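Local coordinates for SCO1/SenC family lipoprotein (Bacillus anthracis, PDB 4HDE) that probably acts as a membrane-anchored, thioredoxin-fold Sco protein that helps deliver copper to, or maintain the thiols of, cytochrome c oxidase, at residues A[155-158]-A[159-163]. Numbering follows the deposited sequence.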
loop_
_atom_site.group_PDB
_atom_site.type_symbol
_atom_site.label_atom_id
_atom_site.label_comp_id
_atom_site.label_asym_id
_atom_site.label_seq_id
_atom_site.Cartn_x
_atom_site.Cartn_y
_atom_site.Cartn_z
ATOM N N ASN A 155 4.394 16.252 -1.917
ATOM C CA ASN A 155 5.383 16.215 -2.985
ATOM C C ASN A 155 5.845 14.797 -3.315
ATOM O O ASN A 155 7.039 14.521 -3.361
ATOM C CB ASN A 155 6.584 17.084 -2.614
ATOM C CG ASN A 155 7.522 17.309 -3.780
ATOM O OD1 ASN A 155 7.123 17.209 -4.943
ATOM N ND2 ASN A 155 8.774 17.620 -3.475
ATOM N N THR A 156 4.894 13.897 -3.516
ATOM C CA THR A 156 5.230 12.532 -3.900
ATOM C C THR A 156 6.210 12.556 -5.086
ATOM O O THR A 156 5.927 13.173 -6.115
ATOM C CB THR A 156 3.964 11.748 -4.265
ATOM O OG1 THR A 156 3.100 11.691 -3.122
ATOM C CG2 THR A 156 4.311 10.339 -4.707
ATOM N N PRO A 157 7.377 11.911 -4.938
ATOM C CA PRO A 157 8.416 12.038 -5.966
ATOM C C PRO A 157 8.241 10.991 -7.065
ATOM O O PRO A 157 8.997 10.007 -7.127
ATOM C CB PRO A 157 9.699 11.786 -5.179
ATOM C CG PRO A 157 9.286 10.820 -4.120
ATOM C CD PRO A 157 7.875 11.221 -3.736
ATOM N N TYR A 158 7.278 11.223 -7.947
ATOM C CA TYR A 158 6.896 10.208 -8.928
ATOM C C TYR A 158 8.073 9.743 -9.771
ATOM O O TYR A 158 8.224 8.550 -10.022
ATOM C CB TYR A 158 5.786 10.712 -9.842
ATOM C CG TYR A 158 4.515 11.037 -9.092
ATOM C CD1 TYR A 158 3.662 10.024 -8.661
ATOM C CD2 TYR A 158 4.164 12.353 -8.818
ATOM C CE1 TYR A 158 2.504 10.312 -7.981
ATOM C CE2 TYR A 158 3.003 12.648 -8.122
ATOM C CZ TYR A 158 2.179 11.617 -7.714
ATOM O OH TYR A 158 1.022 11.896 -7.030
ATOM N N GLU A 159 8.902 10.683 -10.206
ATOM C CA GLU A 159 10.043 10.349 -11.048
ATOM C C GLU A 159 11.072 9.482 -10.319
ATOM O O GLU A 159 11.622 8.554 -10.910
ATOM C CB GLU A 159 10.684 11.623 -11.606
ATOM C CG GLU A 159 9.785 12.401 -12.549
ATOM C CD GLU A 159 8.756 13.275 -11.834
ATOM O OE1 GLU A 159 8.859 13.460 -10.601
ATOM O OE2 GLU A 159 7.843 13.784 -12.518
ATOM N N ASP A 160 11.332 9.781 -9.046
ATOM C CA ASP A 160 12.208 8.952 -8.208
ATOM C C ASP A 160 11.683 7.524 -8.109
ATOM O O ASP A 160 12.437 6.555 -8.232
ATOM C CB ASP A 160 12.295 9.522 -6.782
ATOM C CG ASP A 160 13.265 10.689 -6.648
ATOM O OD1 ASP A 160 13.793 11.171 -7.665
ATOM O OD2 ASP A 160 13.488 11.137 -5.497
ATOM N N ILE A 161 10.390 7.394 -7.841
ATOM C CA ILE A 161 9.780 6.076 -7.705
ATOM C C ILE A 161 9.877 5.283 -9.003
ATOM O O ILE A 161 10.270 4.115 -8.988
ATOM C CB ILE A 161 8.316 6.172 -7.244
ATOM C CG1 ILE A 161 8.236 6.942 -5.917
ATOM C CG2 ILE A 161 7.729 4.766 -7.095
ATOM C CD1 ILE A 161 6.826 7.240 -5.445
ATOM N N ILE A 162 9.548 5.921 -10.119
ATOM C CA ILE A 162 9.657 5.289 -11.426
ATOM C C ILE A 162 11.096 4.827 -11.695
ATOM O O ILE A 162 11.323 3.714 -12.181
ATOM C CB ILE A 162 9.172 6.247 -12.535
ATOM C CG1 ILE A 162 7.657 6.446 -12.448
ATOM C CG2 ILE A 162 9.567 5.731 -13.908
ATOM C CD1 ILE A 162 6.855 5.196 -12.754
ATOM N N ARG A 163 12.066 5.692 -11.395
ATOM C CA ARG A 163 13.485 5.368 -11.559
ATOM C C ARG A 163 13.842 4.109 -10.768
ATOM O O ARG A 163 14.513 3.202 -11.272
ATOM C CB ARG A 163 14.345 6.558 -11.094
ATOM C CG ARG A 163 15.851 6.300 -10.992
ATOM C CD ARG A 163 16.521 7.296 -10.031
ATOM N NE ARG A 163 16.011 7.143 -8.672
ATOM C CZ ARG A 163 16.062 8.082 -7.732
ATOM N NH1 ARG A 163 15.552 7.842 -6.529
ATOM N NH2 ARG A 163 16.608 9.265 -7.997
#
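Pro157 and Ile161 are hydrogen-bonded through their backbones at the start of the last helix, 158-169, of this thioredoxin-like fold. A residue at an N-cap commonly offers its carbonyl to the amide four residues on, and Pro157 is an instance: Pro157 O accepts from Ile161 N at 3.0 Å, the donor standing almost in line with the carbonyl (166° at the oxygen), and Tyr158 O takes Ile162 N at 2.9 Å one residue on. Just before the helix, Pro157 is the centre of an inverse gamma turn, whose bond from Tyr158 N to Thr156 O is weak.

Ile161 can be followed outward. Its CB lies 3.7 Å from Tyr158 O. CG1, anti to the carbonyl carbon (chi1 -57°), is thereby brought to 3.4 Å from Pro157 O; Pro157 CG is a looser apolar neighbour of Ile161 CG1, at 4.4 Å. The extended chain (chi2 173°) then carries CD1 to 4.1 Å from Thr156 CG2, a methyl-to-methyl contact between the helix's first turn and the loop before it, while Leu58 of helix 48-64 and Tyr150 of strand 146-151 pack against the same side chain. Thr156 OG1 is hydrogen-bonded to the backbone carbonyl oxygen of Ser151. The other branch of Thr156, CG2, sits 3.7 Å above the Tyr158 ring plane, displaced toward the rim.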